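Local coordinates for GDP-6-deoxy-D-mannose reductase (Pseudomonas aeruginosa, PDB 6X3B), which probably uses NADPH to reduce GDP-4-dehydro-6-deoxy-D-mannose to GDP-D-rhamnose, a sugar donor for building the lipopolysaccharide O-antigen, at residues 50-55 against 72-77; 110-115 against 169-174; 127-132 against 137-142; 196-201 against 205-210. All blocks are in the same frame, centred on the assembly; numbering follows the deposited sequence.

Contact 1: 50-55 against 72-77; sequences ALLPVP and ELPDAV
One face of the pyrrolidine ring of P74 carries a methyl group of L52: CD1 sits above the ring, 3.7 Å from P74 CB and 4.1 Å from P74 CD, with the two side chains crossing at about a right angle. The carboxylate of E72, a flat group, meets the second methyl of L52, with OE1 3.9 Å from CD2. This packing belongs to the N-terminal part of the Rossmann fold. Strands 49-51 and 76-79 both run parallel to strand 23-28, one on each side of it, and L52, just past the end of the first, spans the gap to the turn that leads into the second. Strand 23-28 lies beside both partners: its R24 touches L52 and its F26 lies against P74.

The leucine can serve both neighbours because CG stands beside the backbone N (chi1 -69°), which points the branch at residues 72-74, and chi2 (170°) then lays CD1 against P74 and CD2 against E72. CD1 also comes within 3.7 Å of the carbonyl O of E72, which it meets from a direction roughly perpendicular to the proline contact. E72, its chain extended beyond CG, reaches past the leucine, and OE1 forms a salt bridge with R24 NE. Strand 23-28 thus holds the acid alongside a buried apolar side chain. D75 reinforces the same link, for its OD2 accepts a hydrogen bond from R24 N. At the outer end of the contact, L52 CD2 lies 4.2 Å from the CB of E72.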
loop_
_atom_site.group_PDB
_atom_site.type_symbol
_atom_site.label_atom_id
_atom_site.label_comp_id
_atom_site.label_asym_id
_atom_site.label_seq_id
_atom_site.Cartn_x
_atom_site.Cartn_y
_atom_site.Cartn_z
ATOM N N ALA A 50 -14.276 23.805 14.212
ATOM C CA ALA A 50 -13.769 25.148 13.962
ATOM C C ALA A 50 -12.517 25.026 13.110
ATOM O O ALA A 50 -11.512 24.459 13.560
ATOM C CB ALA A 50 -13.447 25.881 15.261
ATOM N N LEU A 51 -12.568 25.582 11.903
ATOM C CA LEU A 51 -11.457 25.459 10.965
ATOM C C LEU A 51 -10.284 26.326 11.406
ATOM O O LEU A 51 -10.414 27.552 11.527
ATOM C CB LEU A 51 -11.911 25.834 9.558
ATOM C CG LEU A 51 -10.856 25.621 8.459
ATOM C CD1 LEU A 51 -10.384 24.140 8.379
ATOM C CD2 LEU A 51 -11.387 26.077 7.109
ATOM N N LEU A 52 -9.127 25.699 11.610
ATOM C CA LEU A 52 -7.942 26.449 12.004
ATOM C C LEU A 52 -7.370 27.216 10.811
ATOM O O LEU A 52 -7.395 26.722 9.678
ATOM C CB LEU A 52 -6.863 25.523 12.573
ATOM C CG LEU A 52 -7.209 24.903 13.934
ATOM C CD1 LEU A 52 -6.179 23.814 14.253
ATOM C CD2 LEU A 52 -7.254 25.980 15.026
ATOM N N PRO A 53 -6.820 28.406 11.040
ATOM C CA PRO A 53 -6.134 29.124 9.963
ATOM C C PRO A 53 -4.833 28.428 9.591
ATOM O O PRO A 53 -4.242 27.666 10.363
ATOM C CB PRO A 53 -5.881 30.514 10.566
ATOM C CG PRO A 53 -5.811 30.255 12.053
ATOM C CD PRO A 53 -6.837 29.169 12.306
ATOM N N VAL A 54 -4.399 28.681 8.364
ATOM C CA VAL A 54 -3.111 28.205 7.877
ATOM C C VAL A 54 -2.125 29.368 8.007
ATOM O O VAL A 54 -2.297 30.379 7.315
ATOM C CB VAL A 54 -3.210 27.706 6.432
ATOM C CG1 VAL A 54 -1.885 27.069 6.000
ATOM C CG2 VAL A 54 -4.353 26.704 6.318
ATOM N N PRO A 55 -1.129 29.283 8.893
ATOM C CA PRO A 55 -0.274 30.457 9.161
ATOM C C PRO A 55 0.552 30.929 7.979
ATOM O O PRO A 55 0.886 32.121 7.917
ATOM C CB PRO A 55 0.631 29.978 10.304
ATOM C CG PRO A 55 -0.090 28.847 10.929
ATOM C CD PRO A 55 -0.890 28.189 9.844
ATOM N N GLU A 72 -2.406 26.900 17.568
ATOM C CA GLU A 72 -3.340 26.075 18.328
ATOM C C GLU A 72 -3.357 24.656 17.761
ATOM O O GLU A 72 -3.406 24.469 16.541
ATOM C CB GLU A 72 -4.755 26.657 18.304
ATOM C CG GLU A 72 -4.830 28.142 18.699
ATOM C CD GLU A 72 -6.260 28.610 18.950
ATOM O OE1 GLU A 72 -7.208 28.027 18.367
ATOM O OE2 GLU A 72 -6.437 29.561 19.738
ATOM N N LEU A 73 -3.350 23.658 18.661
ATOM C CA LEU A 73 -3.257 22.246 18.257
ATOM C C LEU A 73 -4.591 21.754 17.703
ATOM O O LEU A 73 -5.631 21.961 18.333
ATOM C CB LEU A 73 -2.852 21.394 19.445
ATOM C CG LEU A 73 -2.598 19.913 19.162
ATOM C CD1 LEU A 73 -1.258 19.760 18.486
ATOM C CD2 LEU A 73 -2.652 19.091 20.462
ATOM N N PRO A 74 -4.612 21.108 16.541
ATOM C CA PRO A 74 -5.877 20.539 16.061
ATOM C C PRO A 74 -6.278 19.315 16.878
ATOM O O PRO A 74 -5.435 18.539 17.331
ATOM C CB PRO A 74 -5.581 20.169 14.602
ATOM C CG PRO A 74 -4.091 20.031 14.526
ATOM C CD PRO A 74 -3.510 20.960 15.569
ATOM N N ASP A 75 -7.588 19.181 17.091
ATOM C CA ASP A 75 -8.170 17.942 17.594
ATOM C C ASP A 75 -8.343 16.922 16.486
ATOM O O ASP A 75 -8.433 15.715 16.755
ATOM C CB ASP A 75 -9.534 18.226 18.209
ATOM C CG ASP A 75 -9.427 19.135 19.385
ATOM O OD1 ASP A 75 -8.780 18.710 20.352
ATOM O OD2 ASP A 75 -9.932 20.273 19.312
ATOM N N ALA A 76 -8.455 17.402 15.255
ATOM C CA ALA A 76 -8.688 16.530 14.113
ATOM C C ALA A 76 -8.032 17.146 12.893
ATOM O O ALA A 76 -7.912 18.365 12.781
ATOM C CB ALA A 76 -10.187 16.326 13.848
ATOM N N VAL A 77 -7.630 16.284 11.972
ATOM C CA VAL A 77 -6.993 16.678 10.729
ATOM C C VAL A 77 -7.707 15.943 9.608
ATOM O O VAL A 77 -7.985 14.749 9.738
ATOM C CB VAL A 77 -5.491 16.340 10.752
ATOM C CG1 VAL A 77 -4.836 16.655 9.408
ATOM C CG2 VAL A 77 -4.812 17.136 11.875
#

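Contact 2: 110-115 against 169-174; sequences ALKARG and EGWRVL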
loop_
_atom_site.group_PDB
_atom_site.type_symbol
_atom_site.label_atom_id
_atom_site.label_comp_id
_atom_site.label_asym_id
_atom_site.label_seq_id
_atom_site.Cartn_x
_atom_site.Cartn_y
_atom_site.Cartn_z
ATOM N N ALA A 110 5.397 15.801 11.542
ATOM C CA ALA A 110 5.275 17.166 12.042
ATOM C C ALA A 110 4.178 17.266 13.105
ATOM O O ALA A 110 4.366 17.902 14.153
ATOM C CB ALA A 110 4.992 18.128 10.885
ATOM N N LEU A 111 3.015 16.660 12.839
ATOM C CA LEU A 111 1.941 16.620 13.832
ATOM C C LEU A 111 2.415 15.943 15.113
ATOM O O LEU A 111 2.160 16.431 16.227
ATOM C CB LEU A 111 0.721 15.891 13.254
ATOM C CG LEU A 111 -0.135 16.679 12.245
ATOM C CD1 LEU A 111 -1.041 15.772 11.422
ATOM C CD2 LEU A 111 -0.965 17.758 12.947
ATOM N N LYS A 112 3.115 14.814 14.972
ATOM C CA LYS A 112 3.624 14.098 16.136
ATOM C C LYS A 112 4.555 14.981 16.955
ATOM O O LYS A 112 4.416 15.087 18.184
ATOM C CB LYS A 112 4.344 12.817 15.687
ATOM C CG LYS A 112 4.846 11.976 16.891
ATOM C CD LYS A 112 5.494 10.645 16.456
ATOM C CE LYS A 112 6.128 9.939 17.664
ATOM N NZ LYS A 112 6.824 8.675 17.272
ATOM N N ALA A 113 5.507 15.646 16.284
ATOM C CA ALA A 113 6.470 16.472 17.007
ATOM C C ALA A 113 5.785 17.617 17.740
ATOM O O ALA A 113 6.255 18.040 18.803
ATOM C CB ALA A 113 7.526 17.024 16.047
ATOM N N ARG A 114 4.690 18.136 17.181
ATOM C CA ARG A 114 3.962 19.237 17.801
ATOM C C ARG A 114 3.132 18.788 19.008
ATOM O O ARG A 114 2.763 19.619 19.848
ATOM C CB ARG A 114 3.073 19.899 16.750
ATOM C CG ARG A 114 2.032 20.894 17.288
ATOM C CD ARG A 114 2.650 22.189 17.806
ATOM N NE ARG A 114 1.604 23.121 18.228
ATOM C CZ ARG A 114 0.963 23.027 19.393
ATOM N NH1 ARG A 114 1.272 22.056 20.247
ATOM N NH2 ARG A 114 0.008 23.893 19.704
ATOM N N GLY A 115 2.856 17.497 19.132
ATOM C CA GLY A 115 2.070 16.968 20.233
ATOM C C GLY A 115 0.696 16.485 19.841
ATOM O O GLY A 115 -0.099 16.128 20.723
ATOM N N GLU A 169 0.993 4.827 17.085
ATOM C CA GLU A 169 0.910 6.007 17.947
ATOM C C GLU A 169 -0.342 6.052 18.814
ATOM O O GLU A 169 -0.389 6.856 19.754
ATOM C CB GLU A 169 0.983 7.285 17.113
ATOM C CG GLU A 169 2.270 7.394 16.280
ATOM C CD GLU A 169 3.521 7.464 17.146
ATOM O OE1 GLU A 169 3.431 8.019 18.253
ATOM O OE2 GLU A 169 4.591 6.978 16.715
ATOM N N GLY A 170 -1.348 5.231 18.537
ATOM C CA GLY A 170 -2.593 5.296 19.281
ATOM C C GLY A 170 -3.560 6.375 18.833
ATOM O O GLY A 170 -4.579 6.585 19.492
ATOM N N TRP A 171 -3.280 7.066 17.738
ATOM C CA TRP A 171 -4.216 8.062 17.230
ATOM C C TRP A 171 -5.456 7.393 16.652
ATOM O O TRP A 171 -5.430 6.236 16.216
ATOM C CB TRP A 171 -3.571 8.921 16.139
ATOM C CG TRP A 171 -2.324 9.631 16.554
ATOM C CD1 TRP A 171 -1.779 9.677 17.799
ATOM C CD2 TRP A 171 -1.459 10.388 15.706
ATOM N NE1 TRP A 171 -0.624 10.415 17.781
ATOM C CE2 TRP A 171 -0.406 10.867 16.509
ATOM C CE3 TRP A 171 -1.471 10.703 14.341
ATOM C CZ2 TRP A 171 0.623 11.666 16.000
ATOM C CZ3 TRP A 171 -0.442 11.493 13.827
ATOM C CH2 TRP A 171 0.592 11.958 14.659
ATOM N N ARG A 172 -6.546 8.153 16.625
ATOM C CA ARG A 172 -7.775 7.753 15.944
ATOM C C ARG A 172 -7.620 8.073 14.460
ATOM O O ARG A 172 -7.788 9.225 14.036
ATOM C CB ARG A 172 -8.974 8.482 16.545
ATOM C CG ARG A 172 -10.305 8.170 15.869
ATOM C CD ARG A 172 -11.474 8.539 16.782
ATOM N NE ARG A 172 -12.779 8.417 16.140
ATOM C CZ ARG A 172 -13.427 9.446 15.599
ATOM N NH1 ARG A 172 -12.869 10.653 15.610
ATOM N NH2 ARG A 172 -14.625 9.281 15.063
ATOM N N VAL A 173 -7.294 7.053 13.662
ATOM C CA VAL A 173 -7.074 7.191 12.231
ATOM C C VAL A 173 -8.262 6.602 11.496
ATOM O O VAL A 173 -8.688 5.473 11.780
ATOM C CB VAL A 173 -5.773 6.506 11.786
ATOM C CG1 VAL A 173 -5.647 6.584 10.275
ATOM C CG2 VAL A 173 -4.593 7.161 12.486
ATOM N N LEU A 174 -8.781 7.361 10.543
ATOM C CA LEU A 174 -9.874 6.938 9.693
ATOM C C LEU A 174 -9.457 7.107 8.238
ATOM O O LEU A 174 -8.677 8.008 7.894
ATOM C CB LEU A 174 -11.123 7.778 9.952
ATOM C CG LEU A 174 -11.504 7.969 11.424
ATOM C CD1 LEU A 174 -12.422 9.188 11.541
ATOM C CD2 LEU A 174 -12.211 6.710 11.922
#
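K112 NZ donates to E169 OE2 over 2.9 Å, a salt bridge that joins the C-terminal ends of two helices of the Rossmann fold, 93-114 and 150-169. The ammonium group comes from above the carboxylate, 38° out of its plane. A straight chain and a bent one bring the charges together: the lysine runs straight out with CG anti to the backbone N (chi1 -177°) and every later torsion extended, whereas the glutamate folds at chi2 (-63°). The chains meet at about a right angle, and K112 CE is also 3.4 Å from E169 OE1.

Beneath this surface bridge lies the buried indole of W171, in the loop between helix 150-169 and strand 172-182. E169 CB rests on one face, 3.6 Å above the ring plane and toward its rim. The six-membered end of the ring points at the first helix, so that K112 meets it at the edge, with CA in the plane and N 3.8 Å from CH2. F116 packs edge-to-face with the same indole, and W165 meets it too.

Helix 93-114 ends here in a Schellman motif, with G115 at positive phi; one of its two bonds back into the last turn, from G115 N to L111 O, is weak. L111, in that last turn, adds an oblique approach to the indole, its CB 4.2 Å from W171 CH2.

Contact 3: 127-132 against 137-142; sequences DVYGQV and LPIHEE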
loop_
_atom_site.group_PDB
_atom_site.type_symbol
_atom_site.label_atom_id
_atom_site.label_comp_id
_atom_site.label_asym_id
_atom_site.label_seq_id
_atom_site.Cartn_x
_atom_site.Cartn_y
_atom_site.Cartn_z
ATOM N N ASP A 127 -10.629 4.803 -6.476
ATOM C CA ASP A 127 -9.785 4.322 -7.561
ATOM C C ASP A 127 -8.811 3.246 -7.090
ATOM O O ASP A 127 -8.274 2.523 -7.928
ATOM C CB ASP A 127 -9.039 5.521 -8.195
ATOM C CG ASP A 127 -8.441 5.202 -9.560
ATOM O OD1 ASP A 127 -9.102 4.516 -10.381
ATOM O OD2 ASP A 127 -7.309 5.664 -9.836
ATOM N N VAL A 128 -8.583 3.099 -5.776
ATOM C CA VAL A 128 -7.672 2.037 -5.338
ATOM C C VAL A 128 -8.193 0.652 -5.691
ATOM O O VAL A 128 -7.399 -0.290 -5.805
ATOM C CB VAL A 128 -7.390 2.108 -3.824
ATOM C CG1 VAL A 128 -6.722 3.430 -3.446
ATOM C CG2 VAL A 128 -8.689 1.890 -3.036
ATOM N N TYR A 129 -9.510 0.487 -5.863
ATOM C CA TYR A 129 -10.017 -0.868 -6.075
ATOM C C TYR A 129 -9.581 -1.449 -7.417
ATOM O O TYR A 129 -9.406 -2.668 -7.522
ATOM C CB TYR A 129 -11.541 -0.906 -5.954
ATOM C CG TYR A 129 -12.038 -0.732 -4.536
ATOM C CD1 TYR A 129 -11.915 -1.753 -3.595
ATOM C CD2 TYR A 129 -12.636 0.461 -4.141
ATOM C CE1 TYR A 129 -12.384 -1.589 -2.292
ATOM C CE2 TYR A 129 -13.091 0.638 -2.842
ATOM C CZ TYR A 129 -12.966 -0.389 -1.929
ATOM O OH TYR A 129 -13.413 -0.208 -0.647
ATOM N N GLY A 130 -9.397 -0.615 -8.447
ATOM C CA GLY A 130 -9.034 -1.163 -9.745
ATOM C C GLY A 130 -10.202 -1.858 -10.438
ATOM O O GLY A 130 -11.358 -1.454 -10.333
ATOM N N GLN A 131 -9.886 -2.922 -11.172
ATOM C CA GLN A 131 -10.892 -3.626 -11.955
ATOM C C GLN A 131 -11.724 -4.497 -11.029
ATOM O O GLN A 131 -11.180 -5.280 -10.245
ATOM C CB GLN A 131 -10.222 -4.482 -13.038
ATOM C CG GLN A 131 -11.118 -4.827 -14.210
ATOM C CD GLN A 131 -10.328 -5.007 -15.490
ATOM O OE1 GLN A 131 -9.736 -6.054 -15.707
ATOM N NE2 GLN A 131 -10.302 -3.974 -16.335
ATOM N N VAL A 132 -13.038 -4.338 -11.086
ATOM C CA VAL A 132 -13.935 -5.100 -10.227
ATOM C C VAL A 132 -14.964 -5.785 -11.117
ATOM O O VAL A 132 -15.548 -5.148 -12.000
ATOM C CB VAL A 132 -14.618 -4.211 -9.170
ATOM C CG1 VAL A 132 -15.666 -4.998 -8.426
ATOM C CG2 VAL A 132 -13.590 -3.670 -8.179
ATOM N N LEU A 137 -20.098 -6.293 -7.599
ATOM C CA LEU A 137 -20.771 -5.049 -7.259
ATOM C C LEU A 137 -21.934 -5.332 -6.310
ATOM O O LEU A 137 -22.575 -6.384 -6.401
ATOM C CB LEU A 137 -21.285 -4.359 -8.521
ATOM C CG LEU A 137 -20.243 -3.950 -9.568
ATOM C CD1 LEU A 137 -20.913 -3.136 -10.648
ATOM C CD2 LEU A 137 -19.094 -3.159 -8.951
ATOM N N PRO A 138 -22.228 -4.411 -5.373
ATOM C CA PRO A 138 -21.530 -3.138 -5.145
ATOM C C PRO A 138 -20.232 -3.320 -4.370
ATOM O O PRO A 138 -20.148 -4.190 -3.497
ATOM C CB PRO A 138 -22.539 -2.331 -4.325
ATOM C CG PRO A 138 -23.281 -3.381 -3.527
ATOM C CD PRO A 138 -23.341 -4.612 -4.425
ATOM N N ILE A 139 -19.238 -2.486 -4.680
ATOM C CA ILE A 139 -17.918 -2.613 -4.066
ATOM C C ILE A 139 -18.004 -2.353 -2.572
ATOM O O ILE A 139 -18.540 -1.333 -2.137
ATOM C CB ILE A 139 -16.934 -1.634 -4.725
ATOM C CG1 ILE A 139 -16.759 -1.967 -6.207
ATOM C CG2 ILE A 139 -15.609 -1.611 -3.951
ATOM C CD1 ILE A 139 -15.888 -0.993 -6.923
ATOM N N HIS A 140 -17.458 -3.268 -1.779
ATOM C CA HIS A 140 -17.438 -3.124 -0.333
ATOM C C HIS A 140 -15.994 -3.138 0.151
ATOM O O HIS A 140 -15.075 -3.556 -0.566
ATOM C CB HIS A 140 -18.248 -4.232 0.340
ATOM C CG HIS A 140 -17.774 -5.602 -0.013
ATOM N ND1 HIS A 140 -16.957 -6.340 0.815
ATOM C CD2 HIS A 140 -17.965 -6.355 -1.123
ATOM C CE1 HIS A 140 -16.680 -7.498 0.237
ATOM N NE2 HIS A 140 -17.277 -7.530 -0.940
ATOM N N GLU A 141 -15.797 -2.687 1.393
ATOM C CA GLU A 141 -14.451 -2.448 1.902
ATOM C C GLU A 141 -13.652 -3.729 2.137
ATOM O O GLU A 141 -12.447 -3.648 2.394
ATOM C CB GLU A 141 -14.528 -1.643 3.200
ATOM C CG GLU A 141 -15.022 -0.202 3.009
ATOM C CD GLU A 141 -16.535 -0.077 3.001
ATOM O OE1 GLU A 141 -17.244 -1.097 2.833
ATOM O OE2 GLU A 141 -17.023 1.070 3.145
ATOM N N GLU A 142 -14.274 -4.897 2.062
ATOM C CA GLU A 142 -13.548 -6.146 2.253
ATOM C C GLU A 142 -13.017 -6.703 0.940
ATOM O O GLU A 142 -12.378 -7.763 0.929
ATOM C CB GLU A 142 -14.447 -7.181 2.945
ATOM C CG GLU A 142 -14.736 -6.839 4.389
ATOM C CD GLU A 142 -13.464 -6.667 5.196
ATOM O OE1 GLU A 142 -12.569 -7.530 5.075
ATOM O OE2 GLU A 142 -13.352 -5.664 5.942
#
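I139 lies over the ring of Y129 with CG2 set almost exactly on the ring axis, 3.4 Å from the centroid and 4° off the normal, a CH-pi contact over the centre of one face. The two side chains run past each other in opposite directions, and CG2 is nearly equidistant from all six ring carbons, CZ being the nearest at 3.5 Å. The isoleucine faces two ways: with CG1 beside the backbone N (chi1 -63°), CG2 falls anti to it and covers the tyrosine, while CG1 carries CD1 to V132 CG2 at 3.7 Å. V132 is crossed obliquely by both I139 and L137, and its CG1 touches L137 CD2 at 3.9 Å.

Both segments belong to the long loop between strand 119-123 and helix 150-169. Just before Y129, D127 and V128 touch Y151 and K155, respectively, which occupy the YxxxK pattern of short-chain dehydrogenases. A nitrate ion, probably from the crystallisation liquor, lies about 4 Å from the tyrosine side chain.

The phenol oxygen passes close to E141 CA (3.5 Å) and bonds to N246 OD1 and R177 NH1; E141 OE2 in turn accepts from N246 N. The two segments therefore hold each other by apolar packing, while the polar tip of the buried tyrosine is satisfied by groups beyond them, which probably help to set where the ring presents its face.

Contact 4: 196-201 against 205-210; sequences ARQIAR and GLQANR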
loop_
_atom_site.group_PDB
_atom_site.type_symbol
_atom_site.label_atom_id
_atom_site.label_comp_id
_atom_site.label_asym_id
_atom_site.label_seq_id
_atom_site.Cartn_x
_atom_site.Cartn_y
_atom_site.Cartn_z
ATOM N N ALA A 196 -20.288 19.956 -18.968
ATOM C CA ALA A 196 -20.961 21.136 -18.429
ATOM C C ALA A 196 -20.315 22.415 -18.942
ATOM O O ALA A 196 -21.012 23.352 -19.356
ATOM C CB ALA A 196 -20.949 21.110 -16.903
ATOM N N ARG A 197 -18.981 22.485 -18.905
ATOM C CA ARG A 197 -18.305 23.678 -19.401
ATOM C C ARG A 197 -18.699 23.955 -20.848
ATOM O O ARG A 197 -19.088 25.075 -21.192
ATOM C CB ARG A 197 -16.786 23.530 -19.268
ATOM C CG ARG A 197 -16.008 24.778 -19.689
ATOM C CD ARG A 197 -14.509 24.503 -19.761
ATOM N NE ARG A 197 -14.238 23.348 -20.603
ATOM C CZ ARG A 197 -14.100 23.403 -21.926
ATOM N NH1 ARG A 197 -14.192 24.570 -22.554
ATOM N NH2 ARG A 197 -13.867 22.292 -22.619
ATOM N N GLN A 198 -18.661 22.923 -21.697
ATOM C CA GLN A 198 -18.965 23.113 -23.109
ATOM C C GLN A 198 -20.420 23.507 -23.330
ATOM O O GLN A 198 -20.724 24.306 -24.220
ATOM C CB GLN A 198 -18.626 21.843 -23.878
ATOM C CG GLN A 198 -17.129 21.647 -24.031
ATOM C CD GLN A 198 -16.797 20.469 -24.916
ATOM O OE1 GLN A 198 -16.912 20.546 -26.139
ATOM N NE2 GLN A 198 -16.406 19.356 -24.297
ATOM N N ILE A 199 -21.338 22.935 -22.558
ATOM C CA ILE A 199 -22.747 23.256 -22.741
ATOM C C ILE A 199 -23.028 24.695 -22.318
ATOM O O ILE A 199 -23.812 25.400 -22.964
ATOM C CB ILE A 199 -23.611 22.243 -21.975
ATOM C CG1 ILE A 199 -23.579 20.895 -22.693
ATOM C CG2 ILE A 199 -25.023 22.758 -21.825
ATOM C CD1 ILE A 199 -24.211 19.783 -21.931
ATOM N N ALA A 200 -22.388 25.162 -21.241
ATOM C CA ALA A 200 -22.524 26.568 -20.874
ATOM C C ALA A 200 -22.004 27.481 -21.979
ATOM O O ALA A 200 -22.542 28.576 -22.185
ATOM C CB ALA A 200 -21.791 26.856 -19.565
ATOM N N ARG A 201 -20.961 27.052 -22.695
ATOM C CA ARG A 201 -20.481 27.831 -23.833
ATOM C C ARG A 201 -21.497 27.829 -24.968
ATOM O O ARG A 201 -21.689 28.852 -25.639
ATOM C CB ARG A 201 -19.125 27.298 -24.304
ATOM C CG ARG A 201 -18.001 27.584 -23.310
ATOM C CD ARG A 201 -16.699 26.864 -23.643
ATOM N NE ARG A 201 -16.290 27.083 -25.023
ATOM C CZ ARG A 201 -15.607 28.147 -25.431
ATOM N NH1 ARG A 201 -15.256 29.092 -24.561
ATOM N NH2 ARG A 201 -15.277 28.263 -26.709
ATOM N N GLY A 205 -23.559 30.960 -27.053
ATOM C CA GLY A 205 -23.130 31.047 -28.437
ATOM C C GLY A 205 -21.635 31.072 -28.650
ATOM O O GLY A 205 -21.175 31.589 -29.672
ATOM N N LEU A 206 -20.855 30.525 -27.713
ATOM C CA LEU A 206 -19.402 30.512 -27.830
ATOM C C LEU A 206 -18.863 29.254 -28.496
ATOM O O LEU A 206 -17.663 29.197 -28.783
ATOM C CB LEU A 206 -18.755 30.674 -26.451
ATOM C CG LEU A 206 -18.988 32.041 -25.810
ATOM C CD1 LEU A 206 -18.384 32.103 -24.424
ATOM C CD2 LEU A 206 -18.407 33.122 -26.694
ATOM N N GLN A 207 -19.703 28.250 -28.746
ATOM C CA GLN A 207 -19.274 27.065 -29.476
ATOM C C GLN A 207 -20.508 26.343 -29.983
ATOM O O GLN A 207 -21.606 26.508 -29.451
ATOM C CB GLN A 207 -18.405 26.140 -28.611
ATOM C CG GLN A 207 -19.148 25.011 -27.909
ATOM C CD GLN A 207 -18.210 24.133 -27.101
ATOM O OE1 GLN A 207 -17.452 24.629 -26.263
ATOM N NE2 GLN A 207 -18.246 22.826 -27.357
ATOM N N ALA A 208 -20.316 25.553 -31.036
ATOM C CA ALA A 208 -21.428 24.880 -31.687
ATOM C C ALA A 208 -22.033 23.821 -30.771
ATOM O O ALA A 208 -21.382 23.303 -29.859
ATOM C CB ALA A 208 -20.968 24.229 -32.991
ATOM N N ASN A 209 -23.308 23.512 -31.018
ATOM C CA ASN A 209 -24.056 22.513 -30.212
ATOM C C ASN A 209 -23.562 21.105 -30.554
ATOM O O ASN A 209 -24.387 20.274 -30.954
ATOM C CB ASN A 209 -25.569 22.648 -30.405
ATOM C CG ASN A 209 -26.123 23.913 -29.789
ATOM O OD1 ASN A 209 -25.442 24.933 -29.739
ATOM N ND2 ASN A 209 -27.352 23.855 -29.309
ATOM N N ARG A 210 -22.263 20.861 -30.379
ATOM C CA ARG A 210 -21.658 19.537 -30.683
ATOM C C ARG A 210 -20.745 19.118 -29.528
ATOM O O ARG A 210 -19.934 19.950 -29.089
ATOM C CB ARG A 210 -20.844 19.622 -31.977
ATOM C CG ARG A 210 -21.623 19.242 -33.227
ATOM C CD ARG A 210 -20.917 19.664 -34.501
ATOM N NE ARG A 210 -19.568 19.125 -34.579
ATOM C CZ ARG A 210 -19.269 17.921 -35.045
ATOM N NH1 ARG A 210 -20.229 17.123 -35.478
ATOM N NH2 ARG A 210 -18.012 17.517 -35.075
#
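Backbone bonding comes first: L206 N donates to R201 O at 2.8 Å, closing the Schellman motif that ends helix 191-203, with G205 at positive phi as its C-prime residue.

Side-chain hydrogen bonds form the second group, and both ends of the Q207 amide take part. NE2 donates a hydrogen bond to Q198 OE1 (2.9 Å) on a lone pair in the carbonyl plane, with the acceptor lying in the amide plane of Q207. OE1 accepts from R201 NE at 3.0 Å, again within the carbonyl plane and at the guanidinium edge. The guanidinium and amide planes stand 65° apart. With partners one helical turn apart, the two bonds probably hold the Q207 amide against rotation. Q198 is steadied in turn by a bond from its NE2 to S194 OG.

Packing is the third: L206 CB lies over the centre of one guanidinium face of R201, 4.1 Å above it, the arginine chain being bent at chi3 (51°).

All this occurs at the surface. On the side of the helix turned inward, A196 and I199 pack on helices 255-266 and 306-320, while the chain beyond N209 enters strand 210-213, which pairs with strand 271-274.

How the contacts relate
From the N terminus, contact 1 closes the loop between strands 49-51 and 76-79, and contact 2 then opens at the end of helix 93-114. These two touch, V77 CG2 lying 4.0 Å from L111 CD1, and both reach the same sheet. Contact 2 closes a long excursion through strand 119-123 and helix 150-169, and contact 3 is nested inside it, a local closure in the intervening loop about 11 Å from contact 2 at the nearest atoms. Contact 4 follows in series, shutting the short turn after helix 191-203. Its centre lies 48 Å from that of contact 2, across the centre of the chain.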